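Local coordinates for protein enoyl-CoA hydratase/isomerase (PDB 3QXZ) that probably hydrates or isomerises enoyl-CoA thioesters, as a trimeric member of the crotonase family of enoyl-CoA hydratases and isomerases, at residues 207-218 against 229-240. Residues are numbered along the deposited sequence; the frame is centred on the assembly and turned at random.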
loop_
_atom_site.group_PDB
_atom_site.type_symbol
_atom_site.label_atom_id
_atom_site.label_comp_id
_atom_site.label_asym_id
_atom_site.label_seq_id
_atom_site.Cartn_x
_atom_site.Cartn_y
_atom_site.Cartn_z
ATOM N N GLU A 207 14.524 16.652 16.246
ATOM C CA GLU A 207 14.195 15.394 16.907
ATOM C C GLU A 207 12.832 14.871 16.445
ATOM O O GLU A 207 12.611 13.655 16.379
ATOM C CB GLU A 207 14.280 15.522 18.439
ATOM C CG GLU A 207 14.322 14.181 19.164
ATOM C CD GLU A 207 15.578 13.348 18.925
ATOM O OE1 GLU A 207 16.572 13.832 18.329
ATOM O OE2 GLU A 207 15.561 12.185 19.355
ATOM N N SER A 208 11.894 15.771 16.152
ATOM C CA SER A 208 10.596 15.365 15.598
ATOM C C SER A 208 10.788 14.580 14.288
ATOM O O SER A 208 10.204 13.494 14.107
ATOM C CB SER A 208 9.746 16.609 15.326
ATOM O OG SER A 208 9.366 17.235 16.539
ATOM N N ALA A 209 11.592 15.125 13.380
ATOM C CA ALA A 209 11.852 14.420 12.115
ATOM C C ALA A 209 12.531 13.083 12.350
ATOM O O ALA A 209 12.142 12.081 11.740
ATOM C CB ALA A 209 12.696 15.274 11.196
ATOM N N ALA A 210 13.526 13.048 13.235
ATOM C CA ALA A 210 14.290 11.810 13.459
ATOM C C ALA A 210 13.402 10.714 14.046
ATOM O O ALA A 210 13.446 9.562 13.583
ATOM C CB ALA A 210 15.474 12.089 14.390
ATOM N N LEU A 211 12.616 11.035 15.070
ATOM C CA LEU A 211 11.786 10.018 15.710
ATOM C C LEU A 211 10.667 9.564 14.800
ATOM O O LEU A 211 10.333 8.361 14.787
ATOM C CB LEU A 211 11.218 10.518 17.038
ATOM C CG LEU A 211 12.257 10.731 18.147
ATOM C CD1 LEU A 211 11.565 11.283 19.396
ATOM C CD2 LEU A 211 13.076 9.487 18.492
ATOM N N THR A 212 10.078 10.497 14.045
ATOM C CA THR A 212 9.010 10.134 13.109
ATOM C C THR A 212 9.544 9.222 11.996
ATOM O O THR A 212 8.933 8.183 11.697
ATOM C CB THR A 212 8.400 11.416 12.524
ATOM O OG1 THR A 212 7.823 12.189 13.594
ATOM C CG2 THR A 212 7.265 11.103 11.522
ATOM N N LYS A 213 10.687 9.583 11.406
ATOM C CA LYS A 213 11.267 8.743 10.362
ATOM C C LYS A 213 11.607 7.368 10.899
ATOM O O LYS A 213 11.284 6.355 10.273
ATOM C CB LYS A 213 12.515 9.398 9.780
ATOM C CG LYS A 213 13.159 8.475 8.726
ATOM C CD LYS A 213 14.259 9.114 7.923
ATOM C CE LYS A 213 14.885 8.086 6.989
ATOM N NZ LYS A 213 15.654 8.706 5.861
ATOM N N ARG A 214 12.260 7.315 12.054
ATOM C CA ARG A 214 12.679 6.023 12.584
ATOM C C ARG A 214 11.531 5.155 13.033
ATOM O O ARG A 214 11.616 3.933 12.879
ATOM C CB ARG A 214 13.723 6.205 13.686
ATOM C CG ARG A 214 15.043 6.715 13.094
ATOM C CD ARG A 214 16.050 5.615 12.745
ATOM N NE ARG A 214 15.504 4.373 12.223
ATOM C CZ ARG A 214 15.199 4.134 10.946
ATOM N NH1 ARG A 214 14.746 2.924 10.610
ATOM N NH2 ARG A 214 15.291 5.098 10.011
ATOM N N LEU A 215 10.446 5.730 13.555
ATOM C CA LEU A 215 9.300 4.885 13.917
ATOM C C LEU A 215 8.603 4.368 12.652
ATOM O O LEU A 215 8.280 3.173 12.552
ATOM C CB LEU A 215 8.327 5.622 14.848
ATOM C CG LEU A 215 7.084 4.815 15.249
ATOM C CD1 LEU A 215 7.422 3.420 15.806
ATOM C CD2 LEU A 215 6.313 5.610 16.275
ATOM N N LEU A 216 8.384 5.251 11.683
ATOM C CA LEU A 216 7.770 4.824 10.432
ATOM C C LEU A 216 8.515 3.611 9.847
ATOM O O LEU A 216 7.903 2.578 9.531
ATOM C CB LEU A 216 7.729 5.988 9.433
ATOM C CG LEU A 216 7.177 5.681 8.042
ATOM C CD1 LEU A 216 5.702 5.512 8.042
ATOM C CD2 LEU A 216 7.579 6.826 7.096
ATOM N N TRP A 217 9.830 3.744 9.726
ATOM C CA TRP A 217 10.603 2.709 9.067
ATOM C C TRP A 217 10.920 1.523 9.972
ATOM O O TRP A 217 10.865 0.382 9.490
ATOM C CB TRP A 217 11.863 3.294 8.443
ATOM C CG TRP A 217 11.605 4.077 7.201
ATOM C CD1 TRP A 217 11.757 5.428 7.011
ATOM C CD2 TRP A 217 11.151 3.541 5.958
ATOM N NE1 TRP A 217 11.415 5.767 5.713
ATOM C CE2 TRP A 217 11.052 4.621 5.046
ATOM C CE3 TRP A 217 10.827 2.239 5.516
ATOM C CZ2 TRP A 217 10.659 4.444 3.723
ATOM C CZ3 TRP A 217 10.434 2.067 4.193
ATOM C CH2 TRP A 217 10.331 3.170 3.315
ATOM N N ASP A 218 11.257 1.739 11.252
ATOM C CA ASP A 218 11.491 0.576 12.138
ATOM C C ASP A 218 10.277 -0.318 12.174
ATOM O O ASP A 218 10.409 -1.543 12.178
ATOM C CB ASP A 218 11.810 0.967 13.584
ATOM C CG ASP A 218 13.217 1.542 13.776
ATOM O OD1 ASP A 218 14.090 1.451 12.876
ATOM O OD2 ASP A 218 13.438 2.077 14.864
ATOM N N VAL A 229 3.593 -0.044 17.985
ATOM C CA VAL A 229 3.734 1.287 17.407
ATOM C C VAL A 229 3.063 2.331 18.317
ATOM O O VAL A 229 3.632 3.416 18.547
ATOM C CB VAL A 229 3.149 1.367 15.978
ATOM C CG1 VAL A 229 3.288 2.804 15.432
ATOM C CG2 VAL A 229 3.891 0.414 15.038
ATOM N N ALA A 230 1.876 2.023 18.842
ATOM C CA ALA A 230 1.168 2.985 19.704
ATOM C C ALA A 230 2.002 3.294 20.949
ATOM O O ALA A 230 2.109 4.458 21.373
ATOM C CB ALA A 230 -0.190 2.446 20.099
ATOM N N ALA A 231 2.610 2.256 21.528
ATOM C CA ALA A 231 3.476 2.463 22.702
ATOM C C ALA A 231 4.697 3.311 22.342
ATOM O O ALA A 231 5.090 4.174 23.127
ATOM C CB ALA A 231 3.893 1.135 23.312
ATOM N N ARG A 232 5.304 3.094 21.176
ATOM C CA ARG A 232 6.459 3.918 20.821
ATOM C C ARG A 232 6.090 5.353 20.531
ATOM O O ARG A 232 6.869 6.242 20.836
ATOM C CB ARG A 232 7.336 3.324 19.700
ATOM C CG ARG A 232 8.681 4.042 19.774
ATOM C CD ARG A 232 9.542 4.286 18.579
ATOM N NE ARG A 232 10.116 3.039 18.170
ATOM C CZ ARG A 232 11.073 2.856 17.232
ATOM N NH1 ARG A 232 11.394 1.622 16.958
ATOM N NH2 ARG A 232 11.677 3.838 16.559
ATOM N N GLU A 233 4.913 5.605 19.961
ATOM C CA GLU A 233 4.472 6.987 19.794
ATOM C C GLU A 233 4.370 7.645 21.157
ATOM O O GLU A 233 4.805 8.803 21.331
ATOM C CB GLU A 233 3.100 7.038 19.128
ATOM C CG GLU A 233 3.116 6.757 17.633
ATOM C CD GLU A 233 1.742 6.814 17.003
ATOM O OE1 GLU A 233 0.722 6.792 17.738
ATOM O OE2 GLU A 233 1.681 6.853 15.750
ATOM N N THR A 234 3.810 6.955 22.158
ATOM C CA THR A 234 3.760 7.534 23.515
ATOM C C THR A 234 5.151 7.835 24.053
ATOM O O THR A 234 5.388 8.938 24.586
ATOM C CB THR A 234 2.957 6.641 24.429
ATOM O OG1 THR A 234 1.596 6.646 23.947
ATOM C CG2 THR A 234 2.953 7.138 25.867
ATOM N N ALA A 235 6.073 6.876 23.925
ATOM C CA ALA A 235 7.429 7.051 24.459
ATOM C C ALA A 235 8.153 8.174 23.711
ATOM O O ALA A 235 8.821 9.018 24.340
ATOM C CB ALA A 235 8.213 5.719 24.356
ATOM N N ASP A 236 8.011 8.227 22.388
ATOM C CA ASP A 236 8.589 9.327 21.614
ATOM C C ASP A 236 7.985 10.677 21.999
ATOM O O ASP A 236 8.720 11.675 22.079
ATOM C CB ASP A 236 8.406 9.090 20.108
ATOM C CG ASP A 236 9.328 8.013 19.550
ATOM O OD1 ASP A 236 10.229 7.534 20.264
ATOM O OD2 ASP A 236 9.127 7.647 18.384
ATOM N N HIS A 237 6.680 10.715 22.245
ATOM C CA HIS A 237 6.041 11.940 22.731
ATOM C C HIS A 237 6.609 12.363 24.072
ATOM O O HIS A 237 6.820 13.553 24.286
ATOM C CB HIS A 237 4.525 11.796 22.783
ATOM C CG HIS A 237 3.856 12.249 21.526
ATOM N ND1 HIS A 237 3.897 11.527 20.352
ATOM C CD2 HIS A 237 3.178 13.392 21.245
ATOM C CE1 HIS A 237 3.252 12.193 19.401
ATOM N NE2 HIS A 237 2.816 13.332 19.922
ATOM N N LEU A 238 6.849 11.431 25.000
ATOM C CA LEU A 238 7.446 11.844 26.274
ATOM C C LEU A 238 8.827 12.438 26.042
ATOM O O LEU A 238 9.166 13.444 26.673
ATOM C CB LEU A 238 7.465 10.671 27.272
ATOM C CG LEU A 238 6.111 10.160 27.783
ATOM C CD1 LEU A 238 6.341 9.001 28.749
ATOM C CD2 LEU A 238 5.336 11.284 28.461
ATOM N N ARG A 239 9.616 11.855 25.151
ATOM C CA ARG A 239 10.930 12.399 24.806
ATOM C C ARG A 239 10.821 13.796 24.211
ATOM O O ARG A 239 11.541 14.713 24.644
ATOM C CB ARG A 239 11.657 11.455 23.846
ATOM C CG ARG A 239 13.034 11.919 23.377
ATOM C CD ARG A 239 13.776 10.795 22.667
ATOM N NE ARG A 239 15.025 11.216 22.023
ATOM C CZ ARG A 239 16.197 11.323 22.649
ATOM N NH1 ARG A 239 16.291 11.075 23.955
ATOM N NH2 ARG A 239 17.281 11.699 21.973
ATOM N N LEU A 240 9.919 13.981 23.249
ATOM C CA LEU A 240 9.741 15.284 22.602
ATOM C C LEU A 240 9.135 16.332 23.523
ATOM O O LEU A 240 9.599 17.489 23.556
ATOM C CB LEU A 240 8.855 15.122 21.359
ATOM C CG LEU A 240 9.539 14.297 20.270
ATOM C CD1 LEU A 240 8.483 13.814 19.256
ATOM C CD2 LEU A 240 10.676 15.073 19.571
HETATM O O HOH W 1 18.723 13.058 19.653
HETATM O O HOH W 2 11.194 6.700 16.826
#
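The Arg232 guanidinium carries Leu215 CD1 on one face, 3.6 Å above its plane. At its edge, in plane, lie Asp218 OD2 and a water. The Arg239 guanidinium has Glu207 OE2 and a second water in plane at its edge, with Leu211 CD1 near the plane. This second water takes a weak bond from Arg239 NH2 and donates to Glu207 OE1. Both arginines belong to an antiparallel helix pair of the crotonase fold, in its C-terminal helical region, with segment axes 169° apart. Arg232 grips Asp218 end-on. Arg232 NH1 and NH2 each lie 3.0 Å from Asp218 OD2. NH1 meets the anti lone pair of OD2; NH2 comes on the anti side, 28° out of the carboxylate plane. Asp218 OD1 takes Arg214 NH1 of its own helix, so one carboxylate joins two arginines. Arg239 holds Glu207 side-on: Arg239 NE is 2.9 Å from Glu207 OE2, and NE and NH2 come from the same face of the carboxylate.

Against the Arg232 chain, Leu215 is a knob in a hole of Val229, Arg232, Glu233 and Asp236. Its CG is anti to the backbone N (chi1 179°), aiming the branch across the contact; chi2 then turns CD1 to Arg232 and CD2 to Glu233. Between the bridges, Leu211 CD1 meets Leu240 CG tip to tip at 3.7 Å. Glu233 and Ser208 bond His147 and Val140 of the second subunit. The water at the Arg232 edge ties the helices at mid-length: it accepts from Arg232 NH2 and donates to Leu211 O and Asp236 OD2, each 2.8 Å from the water oxygen.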